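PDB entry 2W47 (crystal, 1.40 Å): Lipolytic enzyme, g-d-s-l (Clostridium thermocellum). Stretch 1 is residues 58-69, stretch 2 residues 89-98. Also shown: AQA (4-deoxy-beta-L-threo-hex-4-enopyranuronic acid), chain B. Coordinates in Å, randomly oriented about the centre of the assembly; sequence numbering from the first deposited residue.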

# COMPACT_ATOMS: atom_id res chain seq x y z
N PHE A 58 4.07 -0.66 2.61
CA PHE A 58 3.84 -1.08 1.22
C PHE A 58 5.18 -1.42 0.60
O PHE A 58 6.11 -0.61 0.64
CB PHE A 58 3.20 0.06 0.42
CG PHE A 58 1.86 0.51 0.95
CD1 PHE A 58 0.68 -0.07 0.48
CD2 PHE A 58 1.78 1.52 1.90
CE1 PHE A 58 -0.55 0.36 0.96
CE2 PHE A 58 0.55 1.95 2.38
CZ PHE A 58 -0.62 1.37 1.91
N ARG A 59 5.29 -2.60 0.02
CA ARG A 59 6.44 -2.91 -0.82
C ARG A 59 6.05 -2.52 -2.23
O ARG A 59 5.04 -2.99 -2.74
CB ARG A 59 6.82 -4.38 -0.71
CG ARG A 59 8.07 -4.75 -1.51
CD ARG A 59 8.59 -6.13 -1.16
NE ARG A 59 9.90 -6.40 -1.75
CZ ARG A 59 10.11 -7.04 -2.90
NH1 ARG A 59 11.35 -7.24 -3.34
NH2 ARG A 59 9.08 -7.49 -3.62
N TYR A 60 6.85 -1.66 -2.87
CA TYR A 60 6.43 -1.01 -4.10
C TYR A 60 7.59 -0.79 -5.06
O TYR A 60 8.76 -0.81 -4.65
CB TYR A 60 5.75 0.33 -3.77
CG TYR A 60 6.74 1.45 -3.54
CD1 TYR A 60 7.07 2.32 -4.58
CD2 TYR A 60 7.35 1.63 -2.31
CE1 TYR A 60 7.99 3.34 -4.40
CE2 TYR A 60 8.28 2.66 -2.11
CZ TYR A 60 8.58 3.50 -3.17
OH TYR A 60 9.50 4.52 -3.01
N ALA A 61 7.26 -0.57 -6.33
CA ALA A 61 8.25 -0.16 -7.32
C ALA A 61 7.75 1.07 -8.04
O ALA A 61 6.56 1.23 -8.27
CB ALA A 61 8.54 -1.29 -8.31
N ASN A 62 8.68 1.95 -8.40
CA ASN A 62 8.36 3.14 -9.18
C ASN A 62 9.53 3.40 -10.12
O ASN A 62 10.55 3.99 -9.72
CB ASN A 62 8.07 4.34 -8.28
CG ASN A 62 7.76 5.60 -9.06
OD1 ASN A 62 7.77 5.59 -10.29
ND2 ASN A 62 7.52 6.71 -8.35
N GLY A 63 9.38 2.94 -11.36
CA GLY A 63 10.45 3.04 -12.34
C GLY A 63 10.44 4.33 -13.13
O GLY A 63 11.11 4.43 -14.15
N THR A 64 9.67 5.31 -12.66
CA THR A 64 9.75 6.66 -13.21
C THR A 64 10.53 7.54 -12.24
O THR A 64 10.76 7.17 -11.09
CB THR A 64 8.36 7.29 -13.45
OG1 THR A 64 7.81 7.76 -12.21
CG2 THR A 64 7.39 6.30 -14.12
N THR A 65 10.90 8.72 -12.69
CA THR A 65 11.62 9.64 -11.83
C THR A 65 10.69 10.37 -10.86
O THR A 65 11.13 10.87 -9.82
CB THR A 65 12.47 10.64 -12.67
OG1 THR A 65 13.04 11.64 -11.82
CG2 THR A 65 11.65 11.27 -13.78
N ALA A 66 9.40 10.40 -11.16
CA ALA A 66 8.46 11.23 -10.41
C ALA A 66 7.77 10.47 -9.29
O ALA A 66 7.35 9.32 -9.45
CB ALA A 66 7.44 11.84 -11.34
N ASN A 67 7.63 11.15 -8.16
CA ASN A 67 6.88 10.67 -7.01
C ASN A 67 5.45 10.33 -7.44
O ASN A 67 4.83 11.08 -8.21
CB ASN A 67 6.86 11.76 -5.95
CG ASN A 67 6.20 11.33 -4.66
OD1 ASN A 67 6.15 10.14 -4.34
ND2 ASN A 67 5.69 12.29 -3.90
N ARG A 68 4.94 9.20 -6.95
CA ARG A 68 3.55 8.79 -7.20
C ARG A 68 2.81 8.77 -5.87
O ARG A 68 2.64 7.71 -5.26
CB ARG A 68 3.52 7.42 -7.87
CG ARG A 68 4.00 7.47 -9.31
CD ARG A 68 3.77 6.16 -10.04
NE ARG A 68 4.01 6.29 -11.48
CZ ARG A 68 3.78 5.31 -12.35
NH1 ARG A 68 3.32 4.13 -11.92
NH2 ARG A 68 4.02 5.50 -13.64
N PRO A 69 2.37 9.95 -5.41
CA PRO A 69 1.79 10.06 -4.08
C PRO A 69 0.41 9.41 -4.01
O PRO A 69 -0.32 9.35 -5.01
CB PRO A 69 1.72 11.57 -3.85
CG PRO A 69 1.57 12.14 -5.22
CD PRO A 69 2.42 11.27 -6.09
N GLY A 89 13.96 3.72 -9.02
CA GLY A 89 14.98 3.64 -10.07
C GLY A 89 14.65 2.75 -11.24
O GLY A 89 14.79 3.14 -12.39
N ALA A 90 14.28 1.52 -10.94
CA ALA A 90 13.92 0.54 -11.96
C ALA A 90 12.61 -0.11 -11.56
O ALA A 90 12.29 -0.18 -10.37
CB ALA A 90 14.99 -0.51 -12.09
N TRP A 91 11.87 -0.61 -12.55
CA TRP A 91 10.60 -1.29 -12.28
C TRP A 91 10.80 -2.62 -11.57
O TRP A 91 9.86 -3.19 -11.03
CB TRP A 91 9.80 -1.50 -13.57
CG TRP A 91 9.18 -0.22 -14.05
CD1 TRP A 91 9.50 0.47 -15.18
CD2 TRP A 91 8.15 0.53 -13.40
NE1 TRP A 91 8.73 1.61 -15.28
CE2 TRP A 91 7.89 1.67 -14.20
CE3 TRP A 91 7.41 0.36 -12.21
CZ2 TRP A 91 6.93 2.63 -13.86
CZ3 TRP A 91 6.45 1.31 -11.88
CH2 TRP A 91 6.22 2.43 -12.70
N THR A 92 12.04 -3.10 -11.56
CA THR A 92 12.40 -4.36 -10.90
C THR A 92 13.11 -4.13 -9.56
O THR A 92 13.58 -5.08 -8.93
CB THR A 92 13.30 -5.21 -11.82
OG1 THR A 92 14.43 -4.43 -12.22
CG2 THR A 92 12.53 -5.66 -13.06
N THR A 93 13.17 -2.87 -9.13
CA THR A 93 13.69 -2.53 -7.82
C THR A 93 12.54 -2.15 -6.90
O THR A 93 11.80 -1.21 -7.17
CB THR A 93 14.72 -1.39 -7.89
OG1 THR A 93 15.80 -1.82 -8.72
CG2 THR A 93 15.26 -1.09 -6.50
N TRP A 94 12.39 -2.93 -5.83
CA TRP A 94 11.26 -2.82 -4.93
C TRP A 94 11.73 -2.31 -3.58
O TRP A 94 12.62 -2.90 -2.96
CB TRP A 94 10.58 -4.17 -4.77
CG TRP A 94 10.09 -4.76 -6.05
CD1 TRP A 94 10.83 -5.46 -6.98
CD2 TRP A 94 8.74 -4.73 -6.57
NE1 TRP A 94 10.03 -5.85 -8.03
CE2 TRP A 94 8.75 -5.41 -7.80
CE3 TRP A 94 7.54 -4.18 -6.11
CZ2 TRP A 94 7.60 -5.57 -8.58
CZ3 TRP A 94 6.39 -4.33 -6.89
CH2 TRP A 94 6.43 -5.02 -8.11
N ASN A 95 11.13 -1.21 -3.15
CA ASN A 95 11.47 -0.60 -1.87
C ASN A 95 10.25 -0.59 -0.97
O ASN A 95 9.19 -1.10 -1.35
CB ASN A 95 12.01 0.82 -2.08
CG ASN A 95 13.37 0.84 -2.76
OD1 ASN A 95 14.05 -0.18 -2.88
ND2 ASN A 95 13.77 2.02 -3.22
N GLU A 96 10.39 -0.04 0.23
CA GLU A 96 9.30 0.05 1.19
C GLU A 96 8.92 1.50 1.44
O GLU A 96 9.79 2.38 1.44
CB GLU A 96 9.72 -0.57 2.52
CG GLU A 96 9.91 -2.08 2.54
CD GLU A 96 10.27 -2.59 3.94
OE1 GLU A 96 11.00 -1.89 4.67
OE2 GLU A 96 9.83 -3.70 4.31
N ALA A 97 7.64 1.74 1.64
CA ALA A 97 7.14 3.02 2.14
C ALA A 97 6.09 2.70 3.18
O ALA A 97 5.18 1.90 2.93
CB ALA A 97 6.56 3.87 1.02
N GLY A 98 6.22 3.31 4.35
CA GLY A 98 5.37 2.94 5.47
C GLY A 98 4.85 4.12 6.26
O GLY A 98 5.41 5.23 6.21
O6A AQA B . 3.92 3.46 -15.58
C6 AQA B . 3.61 2.36 -15.04
O6B AQA B . 2.77 2.28 -14.10
C5 AQA B . 4.20 1.24 -15.47
O5 AQA B . 5.18 1.38 -16.53
C4 AQA B . 3.91 0.04 -14.92
C3 AQA B . 4.41 -1.24 -15.56
O3 AQA B . 4.48 -2.31 -14.62
C2 AQA B . 5.79 -0.95 -16.15
O2 AQA B . 6.31 -2.11 -16.80
C1 AQA B . 5.70 0.20 -17.14
O HOH W 1 13.26 -5.47 -2.15
O HOH W 2 13.66 5.71 -12.66

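What fills the apolar centre of the contact? Two tryptophans of the second stretch do most of it, with small residues of the first packed against them. The methyl of Ala-61 points toward the second stretch and lies over one face of the Trp-94 ring, its CB 3.8 Å from the centroid of the six-membered ring and only 14° off the normal, a CH-pi contact. Over the opposite face of that indole comes the guanidinium of Arg-59, whose extended side chain also brings CZ to within 3.5 Å of Trp-94 CB. The ring is thus held between a methyl and a cation.

Why does Gly-63 suit its place beside Trp-91? Its CA sits 3.5 Å from the centroid of the five-membered ring of Trp-91, again nearly on the normal, and its N is 3.4 Å from Trp-91 CE3. A CB built on this glycine would fall 2.5 Å from Trp-91 CD1, a clash, so the close approach of backbone to indole depends on the missing side chain. The opposite face of the ring is covered by the sugar AQA, with Trp-91 CZ2 3.4 Å from AQA O5. Arg-68 approaches the ring edge, its NH1 3.5 Å from Trp-91 CH2, and grips the sugar carboxylate with two hydrogen bonds, NH1 to AQA O6B at 2.9 Å and NH2 to AQA O6A at 2.8 Å.

How do the backbones join? The strand through Phe-58 to Ala-61 runs antiparallel to the strand that carries Asn-95 to Gly-98, and two hydrogen-bonded pairs flank the non-hydrogen-bonded pair Arg-59 and Glu-96. Phe-58 N donates to Ala-97 O at 2.8 Å, and Ala-97 N returns a bond to Phe-58 O at 3.0 Å; Tyr-60 N to Asn-95 O and Asn-95 N to Tyr-60 O are both 2.8 Å. On the face shared by Phe-58, Tyr-60, Asn-95 and Ala-97, the tyrosine ring reaches across the register, placing Tyr-60 CE2 3.8 Å from Ala-97 CB.

What holds the polar edge? Beyond the strands direct bonding thins to one weak hydrogen bond, Gly-89 N to Asn-62 O at 3.5 Å, and water takes over. One water accepts from Arg-59 NH1 at 2.9 Å and donates to Trp-94 O at 2.8 Å; another donates to Gly-89 O at 2.8 Å and, weakly, to Gly-63 O at 3.2 Å. Asn-62, turned away from the second stretch, instead braces its own loop: its OD1 accepts from Thr-64 N at 3.1 Å, and its ND2 donates to Ala-66 O at 2.8 Å.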